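Local coordinates for NEQ263 (Nanoarchaeum equitans Kin4-M, PDB 5BN3), which probably binds ATP or ADP and, together with its partner NeqA, forms the core complex of an unusual archaeal ATP synthase, at residues Y61-S66 against A206-E211; N108-T113 against K334-Y339; T281-D286 against V290-T295. One frame throughout, in Å; residues are numbered along the deposited sequence.

Contact 1: Y61-S66 against A206-E211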
loop_
_atom_site.group_PDB
_atom_site.type_symbol
_atom_site.label_atom_id
_atom_site.label_comp_id
_atom_site.label_asym_id
_atom_site.label_seq_id
_atom_site.Cartn_x
_atom_site.Cartn_y
_atom_site.Cartn_z
ATOM N N TYR B 61 15.828 20.474 30.426
ATOM C CA TYR B 61 15.387 19.722 31.601
ATOM C C TYR B 61 16.473 18.841 32.215
ATOM O O TYR B 61 17.127 18.053 31.526
ATOM C CB TYR B 61 14.132 18.895 31.301
ATOM C CG TYR B 61 13.490 18.323 32.546
ATOM C CD1 TYR B 61 12.754 19.129 33.402
ATOM C CD2 TYR B 61 13.629 16.981 32.870
ATOM C CE1 TYR B 61 12.171 18.615 34.544
ATOM C CE2 TYR B 61 13.048 16.459 34.010
ATOM C CZ TYR B 61 12.323 17.281 34.842
ATOM O OH TYR B 61 11.742 16.769 35.976
ATOM N N LYS B 62 16.651 18.985 33.524
ATOM C CA LYS B 62 17.656 18.230 34.255
ATOM C C LYS B 62 17.059 17.605 35.511
ATOM O O LYS B 62 16.037 18.066 36.019
ATOM C CB LYS B 62 18.837 19.137 34.628
ATOM C CG LYS B 62 19.546 19.773 33.442
ATOM C CD LYS B 62 20.686 20.674 33.902
ATOM C CE LYS B 62 21.404 21.308 32.720
ATOM N NZ LYS B 62 22.520 22.196 33.151
ATOM N N ILE B 63 17.695 16.548 36.003
ATOM C CA ILE B 63 17.294 15.945 37.267
ATOM C C ILE B 63 18.477 15.860 38.225
ATOM O O ILE B 63 19.628 15.737 37.799
ATOM C CB ILE B 63 16.686 14.536 37.081
ATOM C CG1 ILE B 63 17.677 13.605 36.379
ATOM C CG2 ILE B 63 15.380 14.615 36.306
ATOM C CD1 ILE B 63 17.328 12.131 36.510
ATOM N N ALA B 64 18.191 15.935 39.520
ATOM C CA ALA B 64 19.212 15.713 40.533
ATOM C C ALA B 64 19.495 14.220 40.601
ATOM O O ALA B 64 18.574 13.425 40.775
ATOM C CB ALA B 64 18.736 16.223 41.879
ATOM N N VAL B 65 20.759 13.837 40.454
ATOM C CA VAL B 65 21.128 12.425 40.520
ATOM C C VAL B 65 21.716 12.054 41.880
ATOM O O VAL B 65 22.573 12.761 42.415
ATOM C CB VAL B 65 22.105 12.022 39.391
ATOM C CG1 VAL B 65 21.407 12.078 38.042
ATOM C CG2 VAL B 65 23.333 12.917 39.390
ATOM N N SER B 66 21.234 10.944 42.431
ATOM C CA SER B 66 21.709 10.418 43.707
ATOM C C SER B 66 21.133 9.027 43.902
ATOM O O SER B 66 20.339 8.559 43.084
ATOM C CB SER B 66 21.285 11.323 44.866
ATOM O OG SER B 66 19.879 11.318 45.038
ATOM N N ALA B 206 15.220 7.664 33.612
ATOM C CA ALA B 206 15.577 6.350 34.139
ATOM C C ALA B 206 17.003 5.964 33.761
ATOM O O ALA B 206 17.745 5.404 34.573
ATOM C CB ALA B 206 14.598 5.302 33.638
ATOM N N LEU B 207 17.378 6.244 32.517
ATOM C CA LEU B 207 18.726 5.947 32.040
ATOM C C LEU B 207 19.770 6.944 32.544
ATOM O O LEU B 207 20.943 6.597 32.689
ATOM C CB LEU B 207 18.747 5.866 30.511
ATOM C CG LEU B 207 18.113 4.597 29.940
ATOM C CD1 LEU B 207 17.934 4.712 28.441
ATOM C CD2 LEU B 207 18.977 3.402 30.272
ATOM N N THR B 208 19.351 8.180 32.802
ATOM C CA THR B 208 20.241 9.157 33.422
ATOM C C THR B 208 20.629 8.676 34.818
ATOM O O THR B 208 21.793 8.759 35.211
ATOM C CB THR B 208 19.588 10.550 33.508
ATOM O OG1 THR B 208 19.357 11.050 32.185
ATOM C CG2 THR B 208 20.489 11.519 34.255
ATOM N N LEU B 209 19.653 8.157 35.557
ATOM C CA LEU B 209 19.926 7.570 36.866
ATOM C C LEU B 209 20.794 6.326 36.722
ATOM O O LEU B 209 21.716 6.110 37.506
ATOM C CB LEU B 209 18.622 7.210 37.584
ATOM C CG LEU B 209 18.813 6.463 38.908
ATOM C CD1 LEU B 209 19.517 7.352 39.920
ATOM C CD2 LEU B 209 17.496 5.954 39.472
ATOM N N ALA B 210 20.499 5.514 35.712
ATOM C CA ALA B 210 21.237 4.275 35.488
ATOM C C ALA B 210 22.713 4.531 35.199
ATOM O O ALA B 210 23.583 3.823 35.708
ATOM C CB ALA B 210 20.607 3.488 34.358
ATOM N N GLU B 211 22.988 5.537 34.374
ATOM C CA GLU B 211 24.363 5.897 34.031
ATOM C C GLU B 211 25.112 6.438 35.243
ATOM O O GLU B 211 26.314 6.216 35.386
ATOM C CB GLU B 211 24.384 6.933 32.906
ATOM C CG GLU B 211 24.020 6.386 31.535
ATOM C CD GLU B 211 23.903 7.480 30.495
ATOM O OE1 GLU B 211 23.709 8.655 30.882
ATOM O OE2 GLU B 211 24.009 7.171 29.289
#
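Thr208, on one flank of helix 196-215, offers its methyl group to two branched side chains of the segment that contains strand 62-64. Ile63 and Thr208 reach for each other tip to tip, with Ile63 CD1 standing 3.9 Å from Thr208 CG2. Val65 comes to the same methyl across it, at about a right angle, and its CG1 also stops 3.9 Å from Thr208 CG2. The first torsion of the threonine explains this division of labour. CG2 lies anti to the backbone N and faces the strand, while OG1 sits beside that N (chi1 -64°) and hydrogen-bonds the carbonyl of Arg204, one turn back in the helix, as well as the guanidinium group of Arg265. One residue on, Leu209 turns its CD1 to Ser66 O, 3.5 Å away, and its other neighbours include Ala186 and Phe188 of the central sheet.

The methyl cluster of Ile63, Val65 and Thr208 is thus the buried, close-packed part. Ser66 still meets Leu209 closely through its carbonyl, but its side chain points away from the helix, OG bonds to the backbone N of Asp68, and the residue is partly open to solvent. Strand 91-93 pairs with strand 62-64 and adds Arg92 against both Val65 and Thr208. Because the segments share only apolar and van der Waals contacts, shape complementarity rather than polar pairing joins the 61-66 segment to helix 196-215.

Contact 2: N108-T113 against K334-Y339. With DIO (1,4-diethylene dioxide), chain N.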
loop_
_atom_site.group_PDB
_atom_site.type_symbol
_atom_site.label_atom_id
_atom_site.label_comp_id
_atom_site.label_asym_id
_atom_site.label_seq_id
_atom_site.Cartn_x
_atom_site.Cartn_y
_atom_site.Cartn_z
ATOM N N ASN B 108 30.952 -10.061 28.019
ATOM C CA ASN B 108 31.506 -11.406 27.878
ATOM C C ASN B 108 31.122 -12.317 29.039
ATOM O O ASN B 108 31.578 -13.459 29.120
ATOM C CB ASN B 108 33.031 -11.340 27.781
ATOM C CG ASN B 108 33.673 -10.865 29.072
ATOM O OD1 ASN B 108 33.145 -9.985 29.752
ATOM N ND2 ASN B 108 34.812 -11.451 29.420
ATOM N N GLU B 109 30.293 -11.803 29.942
ATOM C CA GLU B 109 29.898 -12.546 31.135
ATOM C C GLU B 109 28.400 -12.855 31.130
ATOM O O GLU B 109 27.567 -11.949 31.191
ATOM C CB GLU B 109 30.279 -11.755 32.389
ATOM C CG GLU B 109 29.931 -12.436 33.697
ATOM C CD GLU B 109 30.291 -11.591 34.907
ATOM O OE1 GLU B 109 31.088 -10.637 34.763
ATOM O OE2 GLU B 109 29.772 -11.880 36.005
ATOM N N ILE B 110 28.064 -14.139 31.057
ATOM C CA ILE B 110 26.668 -14.572 31.039
ATOM C C ILE B 110 25.947 -14.298 32.361
ATOM O O ILE B 110 26.442 -14.649 33.434
ATOM C CB ILE B 110 26.553 -16.081 30.710
ATOM C CG1 ILE B 110 26.967 -16.345 29.259
ATOM C CG2 ILE B 110 25.135 -16.578 30.941
ATOM C CD1 ILE B 110 26.860 -17.805 28.846
ATOM N N LEU B 111 24.784 -13.657 32.271
ATOM C CA LEU B 111 23.868 -13.543 33.402
ATOM C C LEU B 111 22.841 -14.664 33.291
ATOM O O LEU B 111 21.956 -14.619 32.432
ATOM C CB LEU B 111 23.149 -12.190 33.388
ATOM C CG LEU B 111 23.954 -10.920 33.662
ATOM C CD1 LEU B 111 23.121 -9.685 33.364
ATOM C CD2 LEU B 111 24.419 -10.890 35.103
ATOM N N TYR B 112 22.950 -15.673 34.149
ATOM C CA TYR B 112 22.032 -16.806 34.073
ATOM C C TYR B 112 20.628 -16.477 34.582
ATOM O O TYR B 112 20.448 -16.004 35.706
ATOM C CB TYR B 112 22.619 -18.035 34.771
ATOM C CG TYR B 112 23.675 -18.699 33.931
ATOM C CD1 TYR B 112 23.322 -19.532 32.882
ATOM C CD2 TYR B 112 25.023 -18.473 34.164
ATOM C CE1 TYR B 112 24.275 -20.129 32.101
ATOM C CE2 TYR B 112 25.986 -19.072 33.385
ATOM C CZ TYR B 112 25.601 -19.897 32.356
ATOM O OH TYR B 112 26.539 -20.504 31.564
ATOM N N THR B 113 19.643 -16.733 33.729
ATOM C CA THR B 113 18.253 -16.416 34.024
ATOM C C THR B 113 17.553 -17.584 34.694
ATOM O O THR B 113 16.548 -17.402 35.378
ATOM C CB THR B 113 17.479 -16.049 32.740
ATOM O OG1 THR B 113 17.383 -17.198 31.889
ATOM C CG2 THR B 113 18.189 -14.933 31.997
ATOM N N LYS B 334 33.213 -23.920 25.345
ATOM C CA LYS B 334 33.147 -24.769 24.161
ATOM C C LYS B 334 32.027 -25.794 24.294
ATOM O O LYS B 334 31.361 -26.122 23.314
ATOM C CB LYS B 334 34.488 -25.460 23.901
ATOM C CG LYS B 334 35.549 -24.535 23.332
ATOM C CD LYS B 334 35.083 -23.892 22.034
ATOM C CE LYS B 334 35.459 -22.420 21.975
ATOM N NZ LYS B 334 36.923 -22.200 22.106
ATOM N N LYS B 335 31.819 -26.288 25.512
ATOM C CA LYS B 335 30.730 -27.219 25.787
ATOM C C LYS B 335 29.373 -26.546 25.587
ATOM O O LYS B 335 28.463 -27.125 24.998
ATOM C CB LYS B 335 30.832 -27.755 27.216
ATOM C CG LYS B 335 29.737 -28.748 27.582
ATOM C CD LYS B 335 29.792 -29.126 29.056
ATOM C CE LYS B 335 28.865 -30.296 29.356
ATOM N NZ LYS B 335 28.851 -30.656 30.803
ATOM N N HIS B 336 29.250 -25.319 26.083
ATOM C CA HIS B 336 28.017 -24.550 25.963
ATOM C C HIS B 336 27.698 -24.287 24.492
ATOM O O HIS B 336 26.545 -24.402 24.069
ATOM C CB HIS B 336 28.155 -23.234 26.728
ATOM C CG HIS B 336 26.858 -22.526 26.976
ATOM N ND1 HIS B 336 26.692 -21.628 28.003
ATOM C CD2 HIS B 336 25.672 -22.582 26.323
ATOM C CE1 HIS B 336 25.454 -21.158 27.979
ATOM N NE2 HIS B 336 24.818 -21.720 26.969
ATOM N N LYS B 337 28.722 -23.938 23.718
ATOM C CA LYS B 337 28.565 -23.707 22.285
ATOM C C LYS B 337 28.073 -24.957 21.572
ATOM O O LYS B 337 27.230 -24.884 20.679
ATOM C CB LYS B 337 29.885 -23.233 21.667
ATOM C CG LYS B 337 30.308 -21.839 22.105
ATOM C CD LYS B 337 31.712 -21.499 21.615
ATOM C CE LYS B 337 32.151 -20.125 22.108
ATOM N NZ LYS B 337 33.542 -19.785 21.695
ATOM N N LYS B 338 28.602 -26.105 21.980
ATOM C CA LYS B 338 28.223 -27.381 21.387
ATOM C C LYS B 338 26.745 -27.689 21.618
ATOM O O LYS B 338 26.041 -28.114 20.701
ATOM C CB LYS B 338 29.093 -28.506 21.952
ATOM C CG LYS B 338 28.786 -29.873 21.372
ATOM C CD LYS B 338 29.473 -30.977 22.159
ATOM C CE LYS B 338 28.961 -32.346 21.738
ATOM N NZ LYS B 338 29.169 -32.594 20.285
ATOM N N TYR B 339 26.276 -27.467 22.843
ATOM C CA TYR B 339 24.878 -27.719 23.179
ATOM C C TYR B 339 23.930 -26.767 22.455
ATOM O O TYR B 339 22.866 -27.177 21.995
ATOM C CB TYR B 339 24.660 -27.637 24.694
ATOM C CG TYR B 339 24.901 -28.942 25.416
ATOM C CD1 TYR B 339 23.909 -29.908 25.487
ATOM C CD2 TYR B 339 26.117 -29.205 26.029
ATOM C CE1 TYR B 339 24.122 -31.102 26.146
ATOM C CE2 TYR B 339 26.340 -30.396 26.689
ATOM C CZ TYR B 339 25.338 -31.340 26.744
ATOM O OH TYR B 339 25.552 -32.528 27.401
HETATM C C1 DIO N . 29.255 -22.781 30.301
HETATM C C2 DIO N . 29.819 -20.708 29.685
HETATM C "C1'" DIO N . 29.018 -22.305 31.697
HETATM C "C2'" DIO N . 29.584 -20.222 31.074
HETATM O O1 DIO N . 28.969 -21.762 29.415
HETATM O "O1'" DIO N . 29.853 -21.239 31.972
#
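Where helix 334-356 of the C-terminal domain starts, it faces the short, weakly bonded strand about 110-111 and the residue after it, and His336 meets Ile110 and Tyr112 across the divide. With CG anti to the backbone N (chi1 -165°), His336 carries its ring out from the helix to both. Ile110 reaches it from across, its CD1 ending 3.7 Å from His336 CE1, oblique to the ring. The other branch, Ile110 CG2, lies 3.5 Å above the centre of the Tyr112 ring and steadies the phenol. Tyr112 OH approaches the imidazole edge, 3.7 Å from His336 ND1.

A dioxane molecule, probably from the crystallisation liquor, lies against both. His336 ND1 donates to its O1 over 2.7 Å (N-H...O angle 147°), whereas Tyr112 OH packs on carbons C1' and C2' and bonds O1' only weakly, at 3.4 Å. NE2 has weak bonds to the carbonyls of Asp119 and Val120, and Phe398 meets the imidazole edge-to-face. With an alanine in place of His336, Ile110 CD1 would probably face a gap and the dioxane would lose its stronger donor. Acceptors near both nitrogens could favour a protonated ring, though the NE2 bonds are weak and the dioxane is probably adventitious.

Contact 3: T281-D286 against V290-T295; sequences TMPGND and VVPDLT
The ring of Pro292 is where this contact centres, and Met282, Pro283 and Asp286 lie around it. Met282 and Pro292 cross obliquely, with Met282 CG 4.0 Å from Pro292 CB and almost as near to Pro292 CG. The methionine holds CG beside its backbone N (chi1 -58°), which brings that methylene to the proline while the rest of the chain, bent at its last torsion, leads away from the helix. Pro283 adds a looser ring-to-ring approach, its CD lying 4.3 Å from Pro292 CD. On the polar side the backbone carbonyl Asp286 O comes within 3.6 Å of Pro292 CG, a van der Waals contact.

The next shell shapes the loop and braces the helix. Asn285 N bonds to Met282 O at 2.8 Å, closing a beta turn through Pro283 and Gly284 that curls the chain back towards the helix. Asp286 OD1 is held by the hydroxyl of Thr288. Pro292 itself lies in the first turn of helix 290-296, where a proline costs no intrahelical N-H bond. The helix that carries it is braced at Val291 O, which takes two donors from opposite faces of its plane, Thr295 N at 3.1 Å and Thr295 OG1 at 2.9 Å; that hydroxyl also bonds to the hydroxyl of Tyr263.

Farther out, Phe133 of strand 131-134 packs on both Met282 and Pro292, and Leu280 also covers the proline. Two alpha-chain neighbours reach the surroundings: Gln392 of one packs on Pro283, Phe225 of the other on Asp293. Strands 273-281 and 301-304 both run parallel to strand 131-134, which lies between them, so the contact belongs to a beta-alpha-beta crossover in the P-loop NTPase core of the ATPase alpha/beta family.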
loop_
_atom_site.group_PDB
_atom_site.type_symbol
_atom_site.label_atom_id
_atom_site.label_comp_id
_atom_site.label_asym_id
_atom_site.label_seq_id
_atom_site.Cartn_x
_atom_site.Cartn_y
_atom_site.Cartn_z
ATOM N N THR B 281 5.351 -4.467 22.166
ATOM C CA THR B 281 4.307 -5.248 21.527
ATOM C C THR B 281 4.450 -5.058 20.026
ATOM O O THR B 281 4.516 -3.922 19.548
ATOM C CB THR B 281 2.912 -4.772 21.970
ATOM O OG1 THR B 281 2.773 -4.941 23.388
ATOM C CG2 THR B 281 1.828 -5.564 21.264
ATOM N N MET B 282 4.531 -6.157 19.282
ATOM C CA MET B 282 4.534 -6.087 17.823
ATOM C C MET B 282 3.090 -5.935 17.373
ATOM O O MET B 282 2.332 -6.904 17.434
ATOM C CB MET B 282 5.126 -7.368 17.222
ATOM C CG MET B 282 6.548 -7.682 17.660
ATOM S SD MET B 282 7.219 -9.173 16.882
ATOM C CE MET B 282 6.398 -10.462 17.829
ATOM N N PRO B 283 2.706 -4.725 16.920
ATOM C CA PRO B 283 1.313 -4.353 16.629
ATOM C C PRO B 283 0.429 -5.496 16.104
ATOM O O PRO B 283 -0.212 -6.149 16.926
ATOM C CB PRO B 283 1.470 -3.222 15.612
ATOM C CG PRO B 283 2.721 -2.520 16.091
ATOM C CD PRO B 283 3.641 -3.638 16.566
ATOM N N GLY B 284 0.414 -5.768 14.804
ATOM C CA GLY B 284 -0.406 -6.865 14.276
ATOM C C GLY B 284 0.292 -8.220 14.364
ATOM O O GLY B 284 0.133 -9.050 13.468
ATOM N N ASN B 285 1.054 -8.442 15.434
ATOM C CA ASN B 285 1.970 -9.583 15.512
ATOM C C ASN B 285 2.858 -9.628 14.265
ATOM O O ASN B 285 3.123 -10.691 13.701
ATOM C CB ASN B 285 1.212 -10.904 15.712
ATOM C CG ASN B 285 2.130 -12.054 16.087
ATOM O OD1 ASN B 285 3.254 -11.844 16.545
ATOM N ND2 ASN B 285 1.656 -13.277 15.884
ATOM N N ASP B 286 3.309 -8.449 13.848
ATOM C CA ASP B 286 4.118 -8.296 12.646
ATOM C C ASP B 286 5.496 -7.765 13.026
ATOM O O ASP B 286 5.643 -6.599 13.402
ATOM C CB ASP B 286 3.420 -7.339 11.672
ATOM C CG ASP B 286 4.074 -7.307 10.304
ATOM O OD1 ASP B 286 5.185 -7.858 10.145
ATOM O OD2 ASP B 286 3.477 -6.716 9.380
ATOM N N VAL B 290 7.439 -1.123 11.784
ATOM C CA VAL B 290 8.575 -0.219 11.957
ATOM C C VAL B 290 9.198 -0.232 13.362
ATOM O O VAL B 290 10.418 -0.147 13.494
ATOM C CB VAL B 290 8.220 1.225 11.524
ATOM C CG1 VAL B 290 7.075 1.753 12.346
ATOM C CG2 VAL B 290 9.423 2.140 11.652
ATOM N N VAL B 291 8.381 -0.358 14.405
ATOM C CA VAL B 291 8.926 -0.348 15.766
ATOM C C VAL B 291 9.776 -1.587 16.113
ATOM O O VAL B 291 10.927 -1.443 16.523
ATOM C CB VAL B 291 7.844 -0.077 16.840
ATOM C CG1 VAL B 291 8.439 -0.165 18.235
ATOM C CG2 VAL B 291 7.214 1.289 16.618
ATOM N N PRO B 292 9.225 -2.806 15.951
ATOM C CA PRO B 292 10.122 -3.942 16.207
ATOM C C PRO B 292 11.264 -4.052 15.198
ATOM O O PRO B 292 12.336 -4.538 15.559
ATOM C CB PRO B 292 9.199 -5.164 16.097
ATOM C CG PRO B 292 8.025 -4.695 15.301
ATOM C CD PRO B 292 7.846 -3.250 15.671
ATOM N N ASP B 293 11.041 -3.623 13.958
ATOM C CA ASP B 293 12.081 -3.707 12.938
ATOM C C ASP B 293 13.275 -2.808 13.255
ATOM O O ASP B 293 14.424 -3.249 13.194
ATOM C CB ASP B 293 11.520 -3.372 11.553
ATOM C CG ASP B 293 12.561 -3.490 10.463
ATOM O OD1 ASP B 293 13.026 -4.623 10.204
ATOM O OD2 ASP B 293 12.919 -2.457 9.855
ATOM N N LEU B 294 13.005 -1.550 13.597
ATOM C CA LEU B 294 14.079 -0.624 13.963
ATOM C C LEU B 294 14.765 -1.059 15.256
ATOM O O LEU B 294 15.986 -0.950 15.386
ATOM C CB LEU B 294 13.552 0.810 14.092
ATOM C CG LEU B 294 13.078 1.499 12.811
ATOM C CD1 LEU B 294 12.764 2.967 13.066
ATOM C CD2 LEU B 294 14.105 1.360 11.700
ATOM N N THR B 295 13.978 -1.555 16.206
ATOM C CA THR B 295 14.529 -2.034 17.472
ATOM C C THR B 295 15.441 -3.231 17.224
ATOM O O THR B 295 16.509 -3.351 17.833
ATOM C CB THR B 295 13.408 -2.413 18.458
ATOM O OG1 THR B 295 12.656 -1.238 18.792
ATOM C CG2 THR B 295 13.984 -3.017 19.732
#

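How the contacts relate
The three contacts lie in separate parts of the chain and do not touch one another. Contact 1 sets the 61-66 segment on helix 196-215, contact 2 meets the C-terminal domain, and contact 3 is buried in the nucleotide-binding domain. Contacts 1 and 3 lie on opposite sides of the chain's centre, their own centres 28 Å apart; contact 2 is 33 Å from the first and 28 Å from the third, centre to centre. A bound ADP is about 13 Å from the side chain of Ile110 and about 14 Å from that of Pro292. Pro292 is also about 12 Å, side chain to side chain, from Arg326, an ADP-binding residue, although no ADP is bound to this chain here.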